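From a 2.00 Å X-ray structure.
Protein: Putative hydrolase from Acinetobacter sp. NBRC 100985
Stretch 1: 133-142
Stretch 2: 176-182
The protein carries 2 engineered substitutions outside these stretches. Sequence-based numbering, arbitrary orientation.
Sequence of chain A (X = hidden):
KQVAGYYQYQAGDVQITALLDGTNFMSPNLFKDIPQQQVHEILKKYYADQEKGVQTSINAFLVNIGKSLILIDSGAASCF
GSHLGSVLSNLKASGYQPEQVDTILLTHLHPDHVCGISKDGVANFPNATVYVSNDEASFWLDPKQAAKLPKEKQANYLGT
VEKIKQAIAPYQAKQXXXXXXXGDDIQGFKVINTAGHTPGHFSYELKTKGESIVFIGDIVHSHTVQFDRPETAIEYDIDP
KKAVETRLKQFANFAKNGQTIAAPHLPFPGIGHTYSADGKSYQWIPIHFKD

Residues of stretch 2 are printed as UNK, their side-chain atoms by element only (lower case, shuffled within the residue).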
# COMPACT_ATOMS: atom_id res chain seq x y z
N SER A 133 -5.09 2.46 29.78
CA SER A 133 -5.54 1.50 30.78
C SER A 133 -4.97 1.81 32.17
O SER A 133 -3.87 2.35 32.31
CB SER A 133 -5.20 0.07 30.39
OG SER A 133 -3.87 -0.25 30.75
N ASN A 134 -5.74 1.45 33.18
CA ASN A 134 -5.33 1.49 34.57
C ASN A 134 -3.98 0.84 34.82
O ASN A 134 -3.11 1.41 35.40
CB ASN A 134 -6.42 0.88 35.48
CG ASN A 134 -6.77 -0.58 35.13
OD1 ASN A 134 -6.54 -1.06 34.05
ND2 ASN A 134 -7.35 -1.25 36.07
N ASP A 135 -3.84 -0.37 34.32
CA ASP A 135 -2.61 -1.14 34.48
C ASP A 135 -1.42 -0.41 33.84
O ASP A 135 -0.31 -0.42 34.37
CB ASP A 135 -2.75 -2.54 33.85
CG ASP A 135 -3.77 -3.41 34.57
OD1 ASP A 135 -4.19 -3.05 35.68
OD2 ASP A 135 -4.14 -4.47 34.01
N GLU A 136 -1.66 0.23 32.70
CA GLU A 136 -0.58 0.88 31.96
C GLU A 136 -0.09 2.12 32.69
O GLU A 136 1.11 2.31 32.85
CB GLU A 136 -1.05 1.25 30.54
CG GLU A 136 0.04 1.90 29.69
CD GLU A 136 1.10 0.91 29.22
OE1 GLU A 136 0.95 -0.31 29.43
OE2 GLU A 136 2.10 1.36 28.59
N ALA A 137 -1.03 2.95 33.14
CA ALA A 137 -0.68 4.15 33.89
C ALA A 137 0.01 3.77 35.20
O ALA A 137 0.97 4.43 35.62
CB ALA A 137 -1.92 4.98 34.16
N SER A 138 -0.48 2.72 35.85
CA SER A 138 0.13 2.26 37.10
C SER A 138 1.61 1.92 36.93
O SER A 138 2.44 2.30 37.76
CB SER A 138 -0.62 1.07 37.66
OG SER A 138 -1.86 1.47 38.20
N PHE A 139 1.94 1.20 35.86
CA PHE A 139 3.33 0.79 35.64
C PHE A 139 4.25 1.97 35.38
O PHE A 139 5.37 2.01 35.90
CB PHE A 139 3.41 -0.20 34.47
CG PHE A 139 4.81 -0.49 34.02
CD1 PHE A 139 5.63 -1.35 34.76
CD2 PHE A 139 5.31 0.07 32.86
CE1 PHE A 139 6.92 -1.64 34.34
CE2 PHE A 139 6.61 -0.20 32.43
CZ PHE A 139 7.41 -1.06 33.17
N TRP A 140 3.81 2.93 34.57
CA TRP A 140 4.67 4.04 34.16
C TRP A 140 4.71 5.23 35.13
O TRP A 140 5.63 6.04 35.06
CB TRP A 140 4.25 4.56 32.79
CG TRP A 140 4.51 3.59 31.68
CD1 TRP A 140 3.59 2.86 30.99
CD2 TRP A 140 5.79 3.25 31.13
NE1 TRP A 140 4.22 2.08 30.05
CE2 TRP A 140 5.57 2.30 30.12
CE3 TRP A 140 7.10 3.65 31.41
CZ2 TRP A 140 6.62 1.76 29.37
CZ3 TRP A 140 8.14 3.09 30.67
CH2 TRP A 140 7.89 2.16 29.67
N LEU A 141 3.72 5.34 36.01
CA LEU A 141 3.59 6.55 36.83
C LEU A 141 3.78 6.31 38.34
O LEU A 141 3.58 7.21 39.15
CB LEU A 141 2.25 7.24 36.54
CG LEU A 141 2.06 7.68 35.08
CD1 LEU A 141 0.67 8.27 34.79
CD2 LEU A 141 3.13 8.67 34.68
N ASP A 142 4.19 5.09 38.70
CA ASP A 142 4.53 4.77 40.09
C ASP A 142 6.02 4.98 40.34
O ASP A 142 6.86 4.34 39.70
CB ASP A 142 4.13 3.33 40.40
CG ASP A 142 4.54 2.87 41.81
OD1 ASP A 142 4.92 3.71 42.66
OD2 ASP A 142 4.47 1.65 42.06
N UNK A 176 -8.38 16.03 32.06
CA UNK A 176 -8.70 15.28 30.85
C UNK A 176 -7.71 14.15 30.52
O UNK A 176 -7.51 13.79 29.38
c UNK A 176 -9.84 17.35 29.91
n UNK A 176 -11.58 18.06 28.51
n UNK A 176 -12.30 19.03 26.69
n UNK A 176 -12.42 16.81 26.73
c UNK A 176 -11.21 17.04 29.41
c UNK A 176 -12.11 17.94 27.31
c UNK A 176 -8.88 16.21 29.67
N UNK A 177 -7.10 13.60 31.54
CA UNK A 177 -6.34 12.37 31.40
C UNK A 177 -7.00 11.32 32.28
O UNK A 177 -7.06 11.47 33.51
c UNK A 177 -3.57 10.93 30.48
c UNK A 177 -3.72 10.62 32.84
c UNK A 177 -4.04 11.36 31.71
c UNK A 177 -2.94 9.49 32.75
c UNK A 177 -4.88 12.59 31.81
c UNK A 177 -2.78 9.79 30.38
c UNK A 177 -2.47 9.07 31.53
N UNK A 178 -7.49 10.26 31.66
CA UNK A 178 -8.34 9.30 32.34
C UNK A 178 -7.76 7.91 32.21
O UNK A 178 -7.05 7.61 31.24
n UNK A 178 -11.91 12.98 34.29
c UNK A 178 -11.53 12.52 32.92
c UNK A 178 -10.38 10.70 31.62
c UNK A 178 -9.74 9.32 31.72
c UNK A 178 -10.65 11.27 33.00
N UNK A 179 -8.05 7.05 33.19
CA UNK A 179 -7.73 5.63 33.04
C UNK A 179 -9.00 4.79 33.06
O UNK A 179 -10.05 5.26 33.52
c UNK A 179 -5.47 6.03 34.09
c UNK A 179 -6.71 5.14 34.10
o UNK A 179 -7.31 5.17 35.40
N UNK A 180 -8.91 3.57 32.54
CA UNK A 180 -10.07 2.67 32.48
C UNK A 180 -9.70 1.27 32.93
O UNK A 180 -8.51 0.93 33.05
c UNK A 180 -9.44 0.73 29.91
o UNK A 180 -7.01 0.64 27.21
c UNK A 180 -8.14 2.48 28.22
c UNK A 180 -9.70 2.09 30.03
c UNK A 180 -10.67 2.61 31.06
c UNK A 180 -9.03 2.96 29.17
c UNK A 180 -7.91 1.13 28.14
c UNK A 180 -8.55 0.25 28.98
N UNK A 181 -10.70 0.44 33.10
CA UNK A 181 -10.49 -0.95 33.42
C UNK A 181 -11.14 -1.85 32.39
O UNK A 181 -12.02 -1.44 31.70
c UNK A 181 -11.07 -1.23 34.80
c UNK A 181 -8.78 -1.61 35.76
c UNK A 181 -8.94 -3.07 35.31
c UNK A 181 -10.13 -0.88 35.90
n UNK A 181 -8.22 -3.37 34.06
N UNK A 182 -10.74 -3.09 32.33
CA UNK A 182 -11.38 -4.09 31.51
C UNK A 182 -12.90 -4.01 31.61
O UNK A 182 -13.36 -3.76 32.68
c UNK A 182 -10.90 -5.39 32.07
c UNK A 182 -10.92 -6.62 31.22
c UNK A 182 -9.79 -7.48 31.69
c UNK A 182 -10.89 -6.32 29.72
O HOH W 1 -3.72 0.99 27.62
O HOH W 2 -6.35 -5.42 32.92

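Position 176 carries seven side-chain atoms: three carbons and a nitrogen in a chain, then a carbon bearing two more nitrogens. That guanidinium makes it Arg176. It stays out of reach of stretch 1, and its NH1 is hydrogen-bonded elsewhere in the structure, a role a guanidinium with several donors suits.

Position 177 has seven carbons, one leading to a six-membered ring without a heteroatom, which is phenylalanine. The chi1 of Phe177 is t, and although its CA-to-CB bond points sideways, the ring end comes nearer the helix. CE2 of Phe177 lies 4.3 Å from CD1 of Leu141, an apolar contact to which a flat hydrocarbon ring is well suited.

Position 178 shows four carbons in a row ending in nitrogen, an unbranched amine: Lys178. Its side chain does not reach stretch 1, and its NZ is hydrogen-bonded just outside the stretches; a long, flexible amine suits an exposed place on the strand.

At position 179, CB carries one oxygen and one carbon, the branched pattern of threonine. CA-to-CB points toward the helix, and Thr179 CG2 packs 3.7 Å from CB of Ala137. Two methyl groups meet here, and a beta-branched residue is at home in a strand.

Position 180 has seven carbons and an oxygen, a six-membered ring with a hydroxyl: Tyr180. CA-to-CB points away, yet with chi1 p the ring comes back across Ser133, whose CA sits over its face, 3.7 Å from the centroid, in a CH-pi contact. Water 1 accepts from Ser133 N at 3.0 Å and makes a weak bond with Tyr180 OH at 3.3 Å.

Position 181 again has four carbons and a terminal nitrogen, Lys181. A long chain ending in a donor suits this place: NZ of Lys181 donates to OD1 of Asn134 at 2.9 Å, and water 2 accepts from Lys181 NZ at 3.0 Å and donates to Asp135 OD2 at 2.6 Å. Asn134 ND2 and Lys181 CD, however, lie 1.5 Å apart, at covalent distance; no ordinary chemistry joins these atoms, so a misplaced side chain is likely and the NZ contacts call for caution.

Position 182 has four carbons forked at the second, hence Leu182, exposed and without contact to stretch 1.

The contact centres on the start of the helix. Ser133 pairs with Tyr180 in a parallel bridge, and Asn134 N donates to Tyr180 O at 2.8 Å with a nearly straight geometry. Ser133 also caps the helix, its OG accepting from Glu136 N at 3.0 Å. The backbone bridge sets Ser133 beside Tyr180, the tyrosine ring covers the serine, and Thr179 and Phe177 meet Ala137 and Leu141 farther along the helix.

Stretch 2 176-182: RFKTYKL
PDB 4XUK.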